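Local coordinates for malate dehydrogenase (Pyrococcus horikoshii, PDB 1V9N), which catalyses the NAD-dependent interconversion of (S)-malate and oxaloacetate, working as a homodimer of the LDH2/MDH2 oxidoreductase family, at residues G71-R79 against I90-V100; R62-V72 against K269-N277. All coordinates share one frame; numbering follows the deposited sequence.

Both contacts hang on the chain that leaves helix 60-69: they share Gly71 and Val72, and their centres lie about 11 Å apart. Contact 1 ties the connection running from that helix to strand 79-84 against the end of strand 87-91 and the start of helix 97-115; contact 2 sets the helix itself against the loop before strand 278-285. Each is partly buried and lies to the same side of the chain's centre. Backbone pairing and a carboxylate that receives a backbone N-H dominate contact 1, whereas contact 2 depends on two hydroxyl-mediated bonds and glycine packing. Glu94 OE1 joins them through a probable hydrogen bond to Gly275 N, 2.7 Å away.

Contact 1: residues G71-R79 against I90-V100; sequences GVNLHPKIR and IDGDEGLGQVV
At the start of the strand outermost in the mixed sheet within this chain, Arg79 and Asp91 form an antiparallel hydrogen-bonded pair, Arg79 N to Asp91 O at 3.2 Å and Asp91 N to Arg79 O at 2.9 Å. Beyond it residues 92-95 reverse in a type I' turn, and Asn73 N gives a nearly straight bond (177°) to Glu94 O from above the carbonyl plane. Asp93 faces the incoming loop: with CG anti to its backbone N (chi1 -165°), OD2 takes the Lys77 N-H at 2.7 Å on the anti side of the carboxylate. The Asn73 amide, turned 60° from that carboxylate, adds a weak ND2 bond to Asp93 O, while its OD1 accepts from His75 N in an Asx turn. A second Asx turn, Asp93 N to Asp91 OD1, leads into the type I' turn; Asp91 also bonds to Asn124 and forms a salt bridge with Arg123. Pro76 CB lies on Gly95 CA at 3.7 Å, where a side chain on the glycine would clash with the proline ring. Ile78 splits its branches, CD1 meeting Val99 CG1 on the helix and CG2 pressing tightly on Ile90 CG2, 3.3 Å away.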
loop_
_atom_site.group_PDB
_atom_site.type_symbol
_atom_site.label_atom_id
_atom_site.label_comp_id
_atom_site.label_asym_id
_atom_site.label_seq_id
_atom_site.Cartn_x
_atom_site.Cartn_y
_atom_site.Cartn_z
ATOM N N GLY A 71 -9.582 18.058 -24.607
ATOM C CA GLY A 71 -8.915 16.964 -23.918
ATOM C C GLY A 71 -9.755 16.459 -22.756
ATOM O O GLY A 71 -9.482 15.403 -22.184
ATOM N N VAL A 72 -10.780 17.230 -22.403
ATOM C CA VAL A 72 -11.702 16.874 -21.331
ATOM C C VAL A 72 -13.112 16.900 -21.924
ATOM O O VAL A 72 -13.536 17.911 -22.477
ATOM C CB VAL A 72 -11.624 17.886 -20.157
ATOM C CG1 VAL A 72 -12.710 17.581 -19.131
ATOM C CG2 VAL A 72 -10.261 17.817 -19.497
ATOM N N ASN A 73 -13.826 15.785 -21.819
ATOM C CA ASN A 73 -15.183 15.674 -22.350
ATOM C C ASN A 73 -16.161 16.368 -21.397
ATOM O O ASN A 73 -16.203 16.051 -20.210
ATOM C CB ASN A 73 -15.558 14.193 -22.494
ATOM C CG ASN A 73 -16.851 13.978 -23.273
ATOM O OD1 ASN A 73 -17.736 14.835 -23.296
ATOM N ND2 ASN A 73 -16.971 12.811 -23.898
ATOM N N LEU A 74 -16.942 17.310 -21.920
ATOM C CA LEU A 74 -17.910 18.045 -21.107
ATOM C C LEU A 74 -19.118 17.198 -20.707
ATOM O O LEU A 74 -19.682 17.382 -19.630
ATOM C CB LEU A 74 -18.393 19.295 -21.854
ATOM C CG LEU A 74 -17.389 20.437 -22.014
ATOM C CD1 LEU A 74 -17.989 21.545 -22.859
ATOM C CD2 LEU A 74 -17.010 20.969 -20.648
ATOM N N HIS A 75 -19.515 16.279 -21.580
ATOM C CA HIS A 75 -20.657 15.417 -21.299
ATOM C C HIS A 75 -20.260 13.968 -21.511
ATOM O O HIS A 75 -20.675 13.324 -22.478
ATOM C CB HIS A 75 -21.831 15.801 -22.201
ATOM C CG HIS A 75 -22.172 17.255 -22.140
ATOM N ND1 HIS A 75 -22.966 17.793 -21.146
ATOM C CD2 HIS A 75 -21.890 18.275 -22.983
ATOM C CE1 HIS A 75 -23.156 19.076 -21.384
ATOM N NE2 HIS A 75 -22.514 19.395 -22.495
ATOM N N PRO A 76 -19.446 13.430 -20.594
ATOM C CA PRO A 76 -18.994 12.047 -20.703
ATOM C C PRO A 76 -20.096 11.038 -20.471
ATOM O O PRO A 76 -20.935 11.210 -19.591
ATOM C CB PRO A 76 -17.913 11.958 -19.631
ATOM C CG PRO A 76 -18.476 12.831 -18.555
ATOM C CD PRO A 76 -18.961 14.038 -19.341
ATOM N N LYS A 77 -20.100 9.995 -21.289
ATOM C CA LYS A 77 -21.066 8.929 -21.131
ATOM C C LYS A 77 -20.264 7.866 -20.392
ATOM O O LYS A 77 -19.678 6.972 -20.998
ATOM C CB LYS A 77 -21.543 8.412 -22.491
ATOM C CG LYS A 77 -22.252 9.453 -23.367
ATOM C CD LYS A 77 -23.514 10.026 -22.714
ATOM C CE LYS A 77 -23.196 11.143 -21.721
ATOM N NZ LYS A 77 -24.414 11.660 -21.032
ATOM N N ILE A 78 -20.212 8.016 -19.073
ATOM C CA ILE A 78 -19.491 7.107 -18.199
ATOM C C ILE A 78 -20.196 5.759 -18.289
ATOM O O ILE A 78 -21.309 5.597 -17.799
ATOM C CB ILE A 78 -19.504 7.660 -16.762
ATOM C CG1 ILE A 78 -19.027 9.123 -16.791
ATOM C CG2 ILE A 78 -18.605 6.827 -15.864
ATOM C CD1 ILE A 78 -19.137 9.859 -15.470
ATOM N N ARG A 79 -19.536 4.793 -18.920
ATOM C CA ARG A 79 -20.129 3.480 -19.140
ATOM C C ARG A 79 -19.549 2.301 -18.364
ATOM O O ARG A 79 -18.336 2.182 -18.194
ATOM C CB ARG A 79 -20.073 3.168 -20.638
ATOM C CG ARG A 79 -20.932 2.003 -21.073
ATOM C CD ARG A 79 -21.025 1.937 -22.592
ATOM N NE ARG A 79 -19.819 1.398 -23.215
ATOM C CZ ARG A 79 -19.435 0.127 -23.122
ATOM N NH1 ARG A 79 -20.162 -0.740 -22.427
ATOM N NH2 ARG A 79 -18.328 -0.279 -23.731
ATOM N N ILE A 90 -15.337 0.601 -15.197
ATOM C CA ILE A 90 -15.909 1.790 -15.815
ATOM C C ILE A 90 -14.985 2.458 -16.834
ATOM O O ILE A 90 -13.767 2.461 -16.666
ATOM C CB ILE A 90 -16.210 2.859 -14.722
ATOM C CG1 ILE A 90 -17.153 2.291 -13.655
ATOM C CG2 ILE A 90 -16.739 4.131 -15.357
ATOM C CD1 ILE A 90 -18.487 1.817 -14.171
ATOM N N ASP A 91 -15.575 3.023 -17.885
ATOM C CA ASP A 91 -14.801 3.770 -18.876
ATOM C C ASP A 91 -15.280 5.214 -18.707
ATOM O O ASP A 91 -16.462 5.517 -18.905
ATOM C CB ASP A 91 -15.069 3.284 -20.304
ATOM C CG ASP A 91 -14.130 3.930 -21.320
ATOM O OD1 ASP A 91 -14.252 5.153 -21.544
ATOM O OD2 ASP A 91 -13.256 3.221 -21.884
ATOM N N GLY A 92 -14.357 6.090 -18.320
ATOM C CA GLY A 92 -14.683 7.487 -18.078
ATOM C C GLY A 92 -15.047 8.371 -19.254
ATOM O O GLY A 92 -15.469 9.515 -19.058
ATOM N N ASP A 93 -14.884 7.860 -20.469
ATOM C CA ASP A 93 -15.214 8.622 -21.672
ATOM C C ASP A 93 -14.552 10.003 -21.666
ATOM O O ASP A 93 -15.134 10.982 -22.112
ATOM C CB ASP A 93 -16.741 8.748 -21.788
ATOM C CG ASP A 93 -17.198 9.204 -23.173
ATOM O OD1 ASP A 93 -16.548 8.838 -24.174
ATOM O OD2 ASP A 93 -18.223 9.916 -23.259
ATOM N N GLU A 94 -13.330 10.056 -21.143
ATOM C CA GLU A 94 -12.521 11.276 -21.064
ATOM C C GLU A 94 -13.111 12.436 -20.269
ATOM O O GLU A 94 -12.741 13.597 -20.472
ATOM C CB GLU A 94 -12.147 11.743 -22.481
ATOM C CG GLU A 94 -11.388 10.681 -23.256
ATOM C CD GLU A 94 -10.667 11.213 -24.482
ATOM O OE1 GLU A 94 -9.989 12.262 -24.383
ATOM O OE2 GLU A 94 -10.762 10.561 -25.545
ATOM N N GLY A 95 -14.015 12.127 -19.346
ATOM C CA GLY A 95 -14.614 13.178 -18.546
ATOM C C GLY A 95 -13.637 13.703 -17.513
ATOM O O GLY A 95 -12.522 13.195 -17.382
ATOM N N LEU A 96 -14.042 14.743 -16.792
ATOM C CA LEU A 96 -13.205 15.301 -15.739
ATOM C C LEU A 96 -12.964 14.164 -14.745
ATOM O O LEU A 96 -13.868 13.381 -14.473
ATOM C CB LEU A 96 -13.941 16.449 -15.050
ATOM C CG LEU A 96 -14.074 17.710 -15.899
ATOM C CD1 LEU A 96 -15.274 18.535 -15.440
ATOM C CD2 LEU A 96 -12.773 18.501 -15.807
ATOM N N GLY A 97 -11.747 14.073 -14.216
ATOM C CA GLY A 97 -11.427 13.017 -13.271
ATOM C C GLY A 97 -12.309 13.034 -12.036
ATOM O O GLY A 97 -12.706 11.979 -11.537
ATOM N N GLN A 98 -12.609 14.234 -11.542
ATOM C CA GLN A 98 -13.455 14.401 -10.364
ATOM C C GLN A 98 -14.853 13.810 -10.587
ATOM O O GLN A 98 -15.425 13.204 -9.685
ATOM C CB GLN A 98 -13.583 15.886 -10.010
ATOM C CG GLN A 98 -12.303 16.553 -9.502
ATOM C CD GLN A 98 -11.305 16.876 -10.603
ATOM O OE1 GLN A 98 -11.606 16.762 -11.788
ATOM N NE2 GLN A 98 -10.109 17.294 -10.209
ATOM N N VAL A 99 -15.394 13.991 -11.791
ATOM C CA VAL A 99 -16.718 13.471 -12.131
ATOM C C VAL A 99 -16.668 11.955 -12.245
ATOM O O VAL A 99 -17.502 11.253 -11.668
ATOM C CB VAL A 99 -17.239 14.077 -13.464
ATOM C CG1 VAL A 99 -18.548 13.409 -13.876
ATOM C CG2 VAL A 99 -17.455 15.569 -13.299
ATOM N N VAL A 100 -15.679 11.447 -12.976
ATOM C CA VAL A 100 -15.521 10.007 -13.136
ATOM C C VAL A 100 -15.285 9.349 -11.767
ATOM O O VAL A 100 -15.901 8.331 -11.441
ATOM C CB VAL A 100 -14.330 9.680 -14.082
ATOM C CG1 VAL A 100 -14.093 8.166 -14.134
ATOM C CG2 VAL A 100 -14.621 10.216 -15.492
HETATM O O HOH W 1 -8.449 12.410 -22.052
HETATM O O HOH W 2 -16.634 15.687 -17.443
HETATM O O HOH W 3 -19.431 11.445 -25.190
#

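Contact 2: residues R62-V72 against K269-N277; sequences RYVDGIISGGV and KNTSEKGSN
Arg62 and Thr271 cross at about a right angle, the arginine extending from helix 60-69 past a type I turn, Asn270 to Glu273, in the opposing loop. An extended chain, CG anti to the backbone N (chi1 173°), carries Arg62 NE to Thr271 OG1 at 2.6 Å; the hydroxyl lies at the guanidinium edge, 24° out of its plane, and the bond is bent to 142°. A water, weakly held by Arg62 NH2, donates to Lys269 O. The Arg62 side chain lies about 6 Å from the bound NADPH, so the contact borders the cofactor site. Replacing Arg62 by an alanine would probably leave Thr271 OG1 without this donor and the water on Lys269 O without its weak NH2 partner. The other branch of Thr271, CG2, touches Val72 CG2 at 3.5 Å and approaches the Tyr63 ring at its edge. Farther along, Ser69 reaches the same turn: OG, set between the backbone N and the carbonyl carbon, donates to Ser272 O in the carbonyl plane, on a lone pair. Here the helix closes in a Schellman motif with Gly70 at positive phi. The close backbone approach is consistent with glycine at positions 66 and 71: a side chain on Gly66 would strike Thr271 CG2, and one on Gly71 would hit the carbonyl oxygens of Thr271 and Ser272. Gly66 CA sits 3.7 Å from Ser272 CA, and Gly71 CA makes a C-H contact with Ser272 O at 3.4 Å.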
loop_
_atom_site.group_PDB
_atom_site.type_symbol
_atom_site.label_atom_id
_atom_site.label_comp_id
_atom_site.label_asym_id
_atom_site.label_seq_id
_atom_site.Cartn_x
_atom_site.Cartn_y
_atom_site.Cartn_z
ATOM N N ARG A 62 -5.082 23.904 -15.598
ATOM C CA ARG A 62 -4.882 22.611 -16.240
ATOM C C ARG A 62 -6.204 22.086 -16.792
ATOM O O ARG A 62 -6.274 21.621 -17.930
ATOM C CB ARG A 62 -4.308 21.607 -15.233
ATOM C CG ARG A 62 -4.208 20.178 -15.754
ATOM C CD ARG A 62 -3.636 19.219 -14.703
ATOM N NE ARG A 62 -3.294 17.929 -15.290
ATOM C CZ ARG A 62 -2.520 17.014 -14.713
ATOM N NH1 ARG A 62 -1.996 17.241 -13.513
ATOM N NH2 ARG A 62 -2.257 15.876 -15.345
ATOM N N TYR A 63 -7.252 22.161 -15.978
ATOM C CA TYR A 63 -8.562 21.687 -16.400
ATOM C C TYR A 63 -9.173 22.613 -17.437
ATOM O O TYR A 63 -9.830 22.153 -18.369
ATOM C CB TYR A 63 -9.492 21.544 -15.191
ATOM C CG TYR A 63 -8.917 20.662 -14.106
ATOM C CD1 TYR A 63 -8.307 19.447 -14.419
ATOM C CD2 TYR A 63 -8.971 21.045 -12.768
ATOM C CE1 TYR A 63 -7.762 18.637 -13.425
ATOM C CE2 TYR A 63 -8.430 20.239 -11.766
ATOM C CZ TYR A 63 -7.829 19.038 -12.102
ATOM O OH TYR A 63 -7.306 18.237 -11.111
ATOM N N VAL A 64 -8.961 23.916 -17.272
ATOM C CA VAL A 64 -9.473 24.899 -18.225
ATOM C C VAL A 64 -8.895 24.614 -19.610
ATOM O O VAL A 64 -9.628 24.519 -20.587
ATOM C CB VAL A 64 -9.085 26.347 -17.822
ATOM C CG1 VAL A 64 -9.336 27.304 -18.988
ATOM C CG2 VAL A 64 -9.892 26.782 -16.607
ATOM N N ASP A 65 -7.574 24.474 -19.690
ATOM C CA ASP A 65 -6.927 24.199 -20.971
ATOM C C ASP A 65 -7.427 22.889 -21.576
ATOM O O ASP A 65 -7.612 22.787 -22.786
ATOM C CB ASP A 65 -5.407 24.137 -20.810
ATOM C CG ASP A 65 -4.799 25.493 -20.491
ATOM O OD1 ASP A 65 -5.411 26.523 -20.857
ATOM O OD2 ASP A 65 -3.703 25.529 -19.889
ATOM N N GLY A 66 -7.638 21.890 -20.727
ATOM C CA GLY A 66 -8.118 20.608 -21.214
ATOM C C GLY A 66 -9.517 20.718 -21.784
ATOM O O GLY A 66 -9.850 20.064 -22.767
ATOM N N ILE A 67 -10.342 21.554 -21.170
ATOM C CA ILE A 67 -11.711 21.741 -21.635
ATOM C C ILE A 67 -11.710 22.467 -22.979
ATOM O O ILE A 67 -12.404 22.076 -23.921
ATOM C CB ILE A 67 -12.527 22.549 -20.603
ATOM C CG1 ILE A 67 -12.841 21.657 -19.395
ATOM C CG2 ILE A 67 -13.801 23.091 -21.240
ATOM C CD1 ILE A 67 -13.443 22.402 -18.209
ATOM N N ILE A 68 -10.913 23.523 -23.062
ATOM C CA ILE A 68 -10.810 24.308 -24.282
ATOM C C ILE A 68 -10.205 23.504 -25.440
ATOM O O ILE A 68 -10.607 23.667 -26.592
ATOM C CB ILE A 68 -9.976 25.586 -24.018
ATOM C CG1 ILE A 68 -10.785 26.537 -23.130
ATOM C CG2 ILE A 68 -9.568 26.242 -25.337
ATOM C CD1 ILE A 68 -10.027 27.787 -22.691
ATOM N N SER A 69 -9.257 22.622 -25.140
ATOM C CA SER A 69 -8.627 21.834 -26.199
ATOM C C SER A 69 -9.387 20.559 -26.564
ATOM O O SER A 69 -9.010 19.854 -27.503
ATOM C CB SER A 69 -7.204 21.456 -25.798
ATOM O OG SER A 69 -7.224 20.402 -24.859
ATOM N N GLY A 70 -10.451 20.255 -25.824
ATOM C CA GLY A 70 -11.210 19.048 -26.108
ATOM C C GLY A 70 -10.578 17.824 -25.458
ATOM O O GLY A 70 -10.981 16.684 -25.726
ATOM N N GLY A 71 -9.582 18.058 -24.607
ATOM C CA GLY A 71 -8.915 16.964 -23.918
ATOM C C GLY A 71 -9.755 16.459 -22.756
ATOM O O GLY A 71 -9.482 15.403 -22.184
ATOM N N VAL A 72 -10.780 17.230 -22.403
ATOM C CA VAL A 72 -11.702 16.874 -21.331
ATOM C C VAL A 72 -13.112 16.900 -21.924
ATOM O O VAL A 72 -13.536 17.911 -22.477
ATOM C CB VAL A 72 -11.624 17.886 -20.157
ATOM C CG1 VAL A 72 -12.710 17.581 -19.131
ATOM C CG2 VAL A 72 -10.261 17.817 -19.497
ATOM N N LYS A 269 -1.117 10.605 -20.724
ATOM C CA LYS A 269 -0.857 11.926 -21.307
ATOM C C LYS A 269 -1.374 13.059 -20.429
ATOM O O LYS A 269 -2.163 12.837 -19.505
ATOM C CB LYS A 269 -1.543 12.059 -22.671
ATOM C CG LYS A 269 -1.239 10.976 -23.688
ATOM C CD LYS A 269 -2.062 11.244 -24.947
ATOM C CE LYS A 269 -2.018 10.090 -25.929
ATOM N NZ LYS A 269 -2.925 10.341 -27.096
ATOM N N ASN A 270 -0.942 14.280 -20.738
ATOM C CA ASN A 270 -1.384 15.455 -19.992
ATOM C C ASN A 270 -2.874 15.646 -20.241
ATOM O O ASN A 270 -3.409 15.172 -21.240
ATOM C CB ASN A 270 -0.621 16.703 -20.443
ATOM C CG ASN A 270 0.864 16.610 -20.160
ATOM O OD1 ASN A 270 1.588 15.850 -20.809
ATOM N ND2 ASN A 270 1.328 17.376 -19.179
ATOM N N THR A 271 -3.534 16.348 -19.328
ATOM C CA THR A 271 -4.970 16.600 -19.410
ATOM C C THR A 271 -5.463 17.224 -20.718
ATOM O O THR A 271 -6.524 16.855 -21.215
ATOM C CB THR A 271 -5.430 17.506 -18.249
ATOM O OG1 THR A 271 -5.039 16.918 -17.001
ATOM C CG2 THR A 271 -6.954 17.669 -18.270
ATOM N N SER A 272 -4.701 18.168 -21.266
ATOM C CA SER A 272 -5.074 18.849 -22.509
ATOM C C SER A 272 -5.140 17.922 -23.713
ATOM O O SER A 272 -5.802 18.220 -24.711
ATOM C CB SER A 272 -4.086 19.977 -22.808
ATOM O OG SER A 272 -4.124 20.957 -21.791
ATOM N N GLU A 273 -4.441 16.800 -23.620
ATOM C CA GLU A 273 -4.419 15.828 -24.700
ATOM C C GLU A 273 -5.646 14.936 -24.679
ATOM O O GLU A 273 -6.179 14.620 -23.616
ATOM C CB GLU A 273 -3.167 14.957 -24.585
ATOM C CG GLU A 273 -1.896 15.637 -25.043
ATOM C CD GLU A 273 -1.861 15.806 -26.546
ATOM O OE1 GLU A 273 -1.722 14.785 -27.256
ATOM O OE2 GLU A 273 -1.986 16.953 -27.018
ATOM N N LYS A 274 -6.107 14.542 -25.859
ATOM C CA LYS A 274 -7.237 13.634 -25.941
ATOM C C LYS A 274 -6.651 12.270 -25.586
ATOM O O LYS A 274 -5.481 12.007 -25.853
ATOM C CB LYS A 274 -7.818 13.615 -27.358
ATOM C CG LYS A 274 -8.552 14.890 -27.740
ATOM C CD LYS A 274 -9.293 14.726 -29.053
ATOM C CE LYS A 274 -10.167 15.937 -29.343
ATOM N NZ LYS A 274 -10.904 15.787 -30.631
ATOM N N GLY A 275 -7.448 11.410 -24.963
ATOM C CA GLY A 275 -6.949 10.099 -24.587
ATOM C C GLY A 275 -5.863 10.118 -23.518
ATOM O O GLY A 275 -4.908 9.347 -23.602
ATOM N N SER A 276 -5.987 10.982 -22.513
ATOM C CA SER A 276 -4.977 11.024 -21.452
ATOM C C SER A 276 -4.878 9.635 -20.825
ATOM O O SER A 276 -3.799 9.181 -20.440
ATOM C CB SER A 276 -5.350 12.041 -20.378
ATOM O OG SER A 276 -5.382 13.354 -20.912
ATOM N N ASN A 277 -6.029 8.982 -20.729
ATOM C CA ASN A 277 -6.152 7.639 -20.189
ATOM C C ASN A 277 -5.640 7.469 -18.758
ATOM O O ASN A 277 -4.893 6.539 -18.457
ATOM C CB ASN A 277 -5.467 6.643 -21.136
ATOM C CG ASN A 277 -6.141 5.277 -21.143
ATOM O OD1 ASN A 277 -7.217 5.096 -20.569
ATOM N ND2 ASN A 277 -5.512 4.308 -21.809
HETATM O O HOH W 4 -3.224 13.600 -17.066
HETATM O O HOH W 1 -8.449 12.410 -22.052
#